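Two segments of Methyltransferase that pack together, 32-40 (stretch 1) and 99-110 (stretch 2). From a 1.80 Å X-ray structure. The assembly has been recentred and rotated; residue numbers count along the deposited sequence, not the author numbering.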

ATOM      1  N   GLY A  32     -14.416  -8.103   3.169  1.00 28.98           N
ATOM      2  CA  GLY A  32     -13.672  -6.957   2.677  1.00 27.88           C
ATOM      3  C   GLY A  32     -13.140  -6.051   3.773  1.00 26.13           C
ATOM      4  O   GLY A  32     -13.556  -6.149   4.928  1.00 26.55           O
ATOM      5  N   GLY A  33     -12.225  -5.159   3.403  1.00 23.81           N
ATOM      6  CA  GLY A  33     -11.648  -4.238   4.369  1.00 24.76           C
ATOM      7  C   GLY A  33     -10.140  -4.147   4.228  1.00 23.41           C
ATOM      8  O   GLY A  33      -9.542  -4.927   3.485  1.00 23.63           O
ATOM      9  N   ARG A  34      -9.526  -3.203   4.944  1.00 22.17           N
ATOM     10  CA  ARG A  34      -8.079  -3.006   4.893  1.00 21.29           C
ATOM     11  C   ARG A  34      -7.371  -3.518   6.141  1.00 19.86           C
ATOM     12  O   ARG A  34      -7.763  -3.205   7.263  1.00 19.17           O
ATOM     13  N   VAL A  35      -6.314  -4.289   5.927  1.00 18.16           N
ATOM     14  CA  VAL A  35      -5.531  -4.846   7.016  1.00 18.29           C
ATOM     15  C   VAL A  35      -4.201  -4.101   7.139  1.00 18.69           C
ATOM     16  O   VAL A  35      -3.607  -3.709   6.132  1.00 17.33           O
ATOM     17  N   LEU A  36      -3.759  -3.886   8.375  1.00 17.41           N
ATOM     18  CA  LEU A  36      -2.462  -3.269   8.638  1.00 17.90           C
ATOM     19  C   LEU A  36      -1.699  -4.269   9.499  1.00 18.48           C
ATOM     20  O   LEU A  36      -2.163  -4.646  10.573  1.00 18.24           O
ATOM     21  N   ASP A  37      -0.544  -4.711   9.019  1.00 18.32           N
ATOM     22  CA  ASP A  37       0.270  -5.667   9.757  1.00 20.65           C
ATOM     23  C   ASP A  37       1.597  -4.989  10.072  1.00 20.74           C
ATOM     24  O   ASP A  37       2.492  -4.932   9.225  1.00 20.70           O
ATOM     25  N   LEU A  38       1.710  -4.463  11.286  1.00 18.35           N
ATOM     26  CA  LEU A  38       2.920  -3.791  11.726  1.00 21.39           C
ATOM     27  C   LEU A  38       3.822  -4.855  12.348  1.00 21.79           C
ATOM     28  O   LEU A  38       3.335  -5.793  12.979  1.00 25.76           O
ATOM     29  N   PHE A  39       5.129  -4.700  12.176  1.00 23.05           N
ATOM     30  CA  PHE A  39       6.092  -5.677  12.680  1.00 22.46           C
ATOM     31  C   PHE A  39       5.620  -6.998  12.072  1.00 22.36           C
ATOM     32  O   PHE A  39       5.507  -8.012  12.756  1.00 24.13           O
ATOM     33  N   ALA A  40       5.358  -6.959  10.769  1.00 22.82           N
ATOM     34  CA  ALA A  40       4.821  -8.088  10.013  1.00 24.46           C
ATOM     35  C   ALA A  40       5.509  -9.450  10.056  1.00 24.61           C
ATOM     36  O   ALA A  40       4.846 -10.475   9.879  1.00 25.10           O
ATOM     37  N   GLY A  99      -5.281   5.769   5.080  1.00 33.36           N
ATOM     38  CA  GLY A  99      -6.609   5.185   5.118  1.00 36.96           C
ATOM     39  C   GLY A  99      -6.987   4.562   6.445  1.00 36.15           C
ATOM     40  O   GLY A  99      -6.121   4.241   7.256  1.00 39.41           O
ATOM     41  N   ARG A 100      -8.288   4.414   6.673  1.00 33.49           N
ATOM     42  CA  ARG A 100      -8.781   3.795   7.896  1.00 31.24           C
ATOM     43  C   ARG A 100      -8.542   2.296   7.740  1.00 28.25           C
ATOM     44  O   ARG A 100      -8.778   1.736   6.669  1.00 29.39           O
ATOM     45  N   PHE A 101      -8.067   1.652   8.798  1.00 22.87           N
ATOM     46  CA  PHE A 101      -7.809   0.220   8.753  1.00 19.29           C
ATOM     47  C   PHE A 101      -8.831  -0.514   9.596  1.00 18.16           C
ATOM     48  O   PHE A 101      -9.169  -0.077  10.689  1.00 18.61           O
ATOM     49  N   ASP A 102      -9.322  -1.629   9.070  1.00 19.34           N
ATOM     50  CA  ASP A 102     -10.345  -2.419   9.745  1.00 19.20           C
ATOM     51  C   ASP A 102      -9.792  -3.520  10.637  1.00 18.38           C
ATOM     52  O   ASP A 102     -10.445  -3.945  11.597  1.00 18.56           O
ATOM     53  N   LEU A 103      -8.586  -3.977  10.324  1.00 16.45           N
ATOM     54  CA  LEU A 103      -7.956  -5.040  11.091  1.00 16.84           C
ATOM     55  C   LEU A 103      -6.465  -4.741  11.188  1.00 16.74           C
ATOM     56  O   LEU A 103      -5.792  -4.546  10.181  1.00 18.47           O
ATOM     57  N   VAL A 104      -5.956  -4.694  12.410  1.00 14.68           N
ATOM     58  CA  VAL A 104      -4.554  -4.399  12.627  1.00 15.78           C
ATOM     59  C   VAL A 104      -3.912  -5.529  13.417  1.00 15.61           C
ATOM     60  O   VAL A 104      -4.453  -5.965  14.426  1.00 18.14           O
ATOM     61  N   PHE A 105      -2.775  -6.013  12.937  1.00 15.06           N
ATOM     62  CA  PHE A 105      -2.051  -7.068  13.631  1.00 16.02           C
ATOM     63  C   PHE A 105      -0.793  -6.469  14.237  1.00 16.98           C
ATOM     64  O   PHE A 105      -0.033  -5.786  13.544  1.00 18.77           O
ATOM     65  N   LEU A 106      -0.576  -6.729  15.526  1.00 14.95           N
ATOM     66  CA  LEU A 106       0.592  -6.203  16.230  1.00 17.72           C
ATOM     67  C   LEU A 106       1.296  -7.296  17.022  1.00 19.26           C
ATOM     68  O   LEU A 106       0.709  -7.904  17.915  1.00 20.60           O
ATOM     69  N   ASP A 107       2.554  -7.540  16.681  1.00 20.15           N
ATOM     70  CA  ASP A 107       3.379  -8.530  17.383  1.00 20.94           C
ATOM     71  C   ASP A 107       4.778  -7.931  17.332  1.00 20.89           C
ATOM     72  O   ASP A 107       5.627  -8.361  16.551  1.00 21.81           O
ATOM     73  N   PRO A 108       5.033  -6.919  18.174  1.00 21.42           N
ATOM     74  CA  PRO A 108       6.327  -6.247  18.208  1.00 21.00           C
ATOM     75  C   PRO A 108       7.277  -6.652  19.320  1.00 21.14           C
ATOM     76  O   PRO A 108       6.924  -7.423  20.215  1.00 21.25           O
ATOM     77  N   PRO A 109       8.515  -6.144  19.252  1.00 23.59           N
ATOM     78  CA  PRO A 109       9.543  -6.414  20.258  1.00 25.08           C
ATOM     79  C   PRO A 109       9.113  -5.499  21.406  1.00 25.58           C
ATOM     80  O   PRO A 109       8.364  -4.541  21.171  1.00 24.67           O
ATOM     81  N   TYR A 110       9.577  -5.768  22.621  1.00 24.00           N
ATOM     82  CA  TYR A 110       9.157  -4.983  23.782  1.00 23.30           C
ATOM     83  C   TYR A 110       7.637  -4.893  23.692  1.00 22.66           C
ATOM     84  O   TYR A 110       7.060  -3.812  23.763  1.00 22.39           O
TER

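The two stretches run side by side as parallel strands, with 12° between their directions. Their backbones bond in the usual parallel pattern: Leu-36 N donates to Leu-103 O (2.8 Å), and Phe-105 N donates to Leu-36 O (2.8 Å). Paired residues therefore send their side chains to the same face of the sheet.

One polar side chain joins the backbone ladder. Asp-102 points toward stretch 1 in the m rotamer, and its OD1 accepts a hydrogen bond from Arg-34 N at 2.7 Å. In return Asp-102 N donates to Arg-34 O at 2.9 Å, so the two residues are held twice. Gly-33 lies beside this carboxylate, with its CA 3.2 Å from Asp-102 OD1. A CB on Gly-33 would clash with that oxygen.

Apolar side chains meet on both faces of the sheet. On one, Val-35 (t) sets CG2 4.1 Å from Leu-103 CD2 and CG1 3.8 Å from Phe-105 CD2. Leu-103 is t, p and Phe-105 is m. Asp-37 (t), the polar residue on this face, has its OD1 3.7 Å from Phe-105 CB, and its OD2 is hydrogen-bonded elsewhere in the structure. On the other face, Leu-36 (t, p) places CB 4.1 Å from Val-104 CG2; Val-104 is t. Leu-38 and Leu-106, both m, t, meet at 3.6 Å between Leu-38 CD1 and Leu-106 CD2.

Two aromatic rings receive CH-pi contacts over a face. Leu-36 CB lies 3.9 Å from the centroid of the Phe-101 ring; Phe-101 is m. Arg-34 (m, t, t) also touches this ring, with its CB 3.8 Å from Phe-101 CD1. Beyond the strands, Phe-39 (m) points toward stretch 2. Pro-108 CB sits almost directly over the face of the Phe-39 ring, 3.3 Å from its centroid. Pro-109 adds a looser contact, its CD 3.9 Å from Phe-39 CD2.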

ATOM      1  CB  ARG A  34      -7.731  -1.523   4.729  1.00 25.30           C
ATOM      2  CG  ARG A  34      -8.028  -0.912   3.369  1.00 31.79           C
ATOM      3  CD  ARG A  34      -7.195   0.358   3.183  1.00 37.13           C
ATOM      4  NE  ARG A  34      -7.407   1.001   1.887  1.00 41.97           N
ATOM      5  CZ  ARG A  34      -8.511   1.661   1.552  1.00 43.41           C
ATOM      6  NH1 ARG A  34      -9.511   1.772   2.418  1.00 46.16           N
ATOM      7  NH2 ARG A  34      -8.614   2.219   0.354  1.00 43.73           N
ATOM      8  CB  VAL A  35      -5.214  -6.345   6.761  1.00 20.03           C
ATOM      9  CG1 VAL A  35      -4.321  -6.895   7.874  1.00 19.70           C
ATOM     10  CG2 VAL A  35      -6.501  -7.146   6.677  1.00 20.62           C
ATOM     11  CB  LEU A  36      -2.602  -1.943   9.394  1.00 16.73           C
ATOM     12  CG  LEU A  36      -1.271  -1.325   9.861  1.00 18.38           C
ATOM     13  CD1 LEU A  36      -0.375  -1.034   8.665  1.00 18.78           C
ATOM     14  CD2 LEU A  36      -1.540  -0.046  10.629  1.00 18.88           C
ATOM     15  CB  ASP A  37       0.507  -6.921   8.911  1.00 21.97           C
ATOM     16  CG  ASP A  37       1.004  -8.102   9.729  1.00 27.79           C
ATOM     17  OD1 ASP A  37       1.556  -7.886  10.829  1.00 28.66           O
ATOM     18  OD2 ASP A  37       0.847  -9.253   9.260  1.00 29.86           O
ATOM     19  CB  LEU A  38       2.569  -2.705  12.749  1.00 20.79           C
ATOM     20  CG  LEU A  38       1.687  -1.575  12.205  1.00 23.96           C
ATOM     21  CD1 LEU A  38       1.341  -0.601  13.329  1.00 23.61           C
ATOM     22  CD2 LEU A  38       2.420  -0.849  11.084  1.00 24.00           C
ATOM     23  CB  PHE A  39       6.046  -5.753  14.213  1.00 21.73           C
ATOM     24  CG  PHE A  39       5.997  -4.406  14.893  1.00 21.72           C
ATOM     25  CD1 PHE A  39       4.777  -3.844  15.263  1.00 22.04           C
ATOM     26  CD2 PHE A  39       7.168  -3.700  15.155  1.00 23.97           C
ATOM     27  CE1 PHE A  39       4.724  -2.595  15.885  1.00 24.87           C
ATOM     28  CE2 PHE A  39       7.125  -2.450  15.777  1.00 25.49           C
ATOM     29  CZ  PHE A  39       5.900  -1.898  16.142  1.00 22.40           C
ATOM     30  CB  ALA A  40       4.623  -7.669   8.566  1.00 24.69           C
ATOM     31  CB  ARG A 100     -10.279   4.057   8.057  1.00 32.85           C
ATOM     32  CG  ARG A 100     -10.642   5.506   8.334  1.00 34.72           C
ATOM     33  CD  ARG A 100     -10.492   5.840   9.808  1.00 35.60           C
ATOM     34  NE  ARG A 100     -10.891   7.215  10.101  1.00 36.03           N
ATOM     35  CZ  ARG A 100     -11.034   7.703  11.328  1.00 35.77           C
ATOM     36  NH1 ARG A 100     -10.818   6.929  12.381  1.00 35.04           N
ATOM     37  NH2 ARG A 100     -11.377   8.973  11.504  1.00 38.55           N
ATOM     38  CB  PHE A 101      -6.395  -0.061   9.244  1.00 19.14           C
ATOM     39  CG  PHE A 101      -5.342   0.391   8.278  1.00 20.69           C
ATOM     40  CD1 PHE A 101      -5.021  -0.393   7.178  1.00 19.51           C
ATOM     41  CD2 PHE A 101      -4.721   1.626   8.428  1.00 20.61           C
ATOM     42  CE1 PHE A 101      -4.097   0.046   6.232  1.00 24.40           C
ATOM     43  CE2 PHE A 101      -3.792   2.074   7.485  1.00 22.43           C
ATOM     44  CZ  PHE A 101      -3.483   1.282   6.387  1.00 21.85           C
ATOM     45  CB  ASP A 102     -11.272  -3.028   8.696  1.00 21.11           C
ATOM     46  CG  ASP A 102     -11.798  -1.992   7.720  1.00 24.69           C
ATOM     47  OD1 ASP A 102     -11.277  -1.906   6.586  1.00 27.64           O
ATOM     48  OD2 ASP A 102     -12.722  -1.251   8.095  1.00 27.84           O
ATOM     49  CB  LEU A 103      -8.189  -6.385  10.390  1.00 16.82           C
ATOM     50  CG  LEU A 103      -7.551  -7.662  10.961  1.00 17.89           C
ATOM     51  CD1 LEU A 103      -7.982  -7.874  12.420  1.00 18.12           C
ATOM     52  CD2 LEU A 103      -7.981  -8.856  10.102  1.00 17.97           C
ATOM     53  CB  VAL A 104      -4.401  -3.072  13.418  1.00 16.76           C
ATOM     54  CG1 VAL A 104      -2.930  -2.763  13.656  1.00 17.28           C
ATOM     55  CG2 VAL A 104      -5.064  -1.930  12.649  1.00 17.10           C
ATOM     56  CB  PHE A 105      -1.677  -8.196  12.668  1.00 14.71           C
ATOM     57  CG  PHE A 105      -2.849  -9.031  12.232  1.00 15.73           C
ATOM     58  CD1 PHE A 105      -3.523  -9.824  13.146  1.00 14.94           C
ATOM     59  CD2 PHE A 105      -3.294  -8.998  10.916  1.00 18.07           C
ATOM     60  CE1 PHE A 105      -4.640 -10.576  12.755  1.00 16.55           C
ATOM     61  CE2 PHE A 105      -4.406  -9.744  10.512  1.00 17.60           C
ATOM     62  CZ  PHE A 105      -5.081 -10.534  11.435  1.00 17.95           C
ATOM     63  CB  LEU A 106       0.191  -5.097  17.215  1.00 18.69           C
ATOM     64  CG  LEU A 106      -0.573  -3.863  16.740  1.00 19.43           C
ATOM     65  CD1 LEU A 106      -0.770  -2.928  17.936  1.00 19.75           C
ATOM     66  CD2 LEU A 106       0.193  -3.143  15.629  1.00 22.03           C
ATOM     67  CB  ASP A 107       3.353  -9.885  16.670  1.00 22.24           C
ATOM     68  CG  ASP A 107       4.120 -10.955  17.436  1.00 26.79           C
ATOM     69  OD1 ASP A 107       3.999 -12.152  17.095  1.00 28.42           O
ATOM     70  OD2 ASP A 107       4.853 -10.588  18.379  1.00 23.67           O
ATOM     71  CB  PRO A 108       5.921  -4.793  18.353  1.00 22.26           C
ATOM     72  CG  PRO A 108       4.801  -4.900  19.371  1.00 25.07           C
ATOM     73  CD  PRO A 108       4.051  -6.190  19.002  1.00 22.03           C
ATOM     74  CB  PRO A 109      10.824  -5.946  19.574  1.00 25.41           C
ATOM     75  CG  PRO A 109      10.347  -4.845  18.697  1.00 26.35           C
ATOM     76  CD  PRO A 109       9.097  -5.437  18.100  1.00 23.64           C
ATOM     77  CB  TYR A 110       9.772  -3.579  23.754  1.00 23.83           C
ATOM     78  CG  TYR A 110      11.283  -3.586  23.759  1.00 24.58           C
ATOM     79  CD1 TYR A 110      12.003  -3.556  22.568  1.00 27.74           C
ATOM     80  CD2 TYR A 110      11.992  -3.665  24.956  1.00 25.90           C
ATOM     81  CE1 TYR A 110      13.396  -3.606  22.566  1.00 28.65           C
ATOM     82  CE2 TYR A 110      13.382  -3.717  24.968  1.00 28.24           C
ATOM     83  CZ  TYR A 110      14.077  -3.688  23.769  1.00 29.50           C
ATOM     84  OH  TYR A 110      15.452  -3.743  23.776  1.00 33.29           O
TER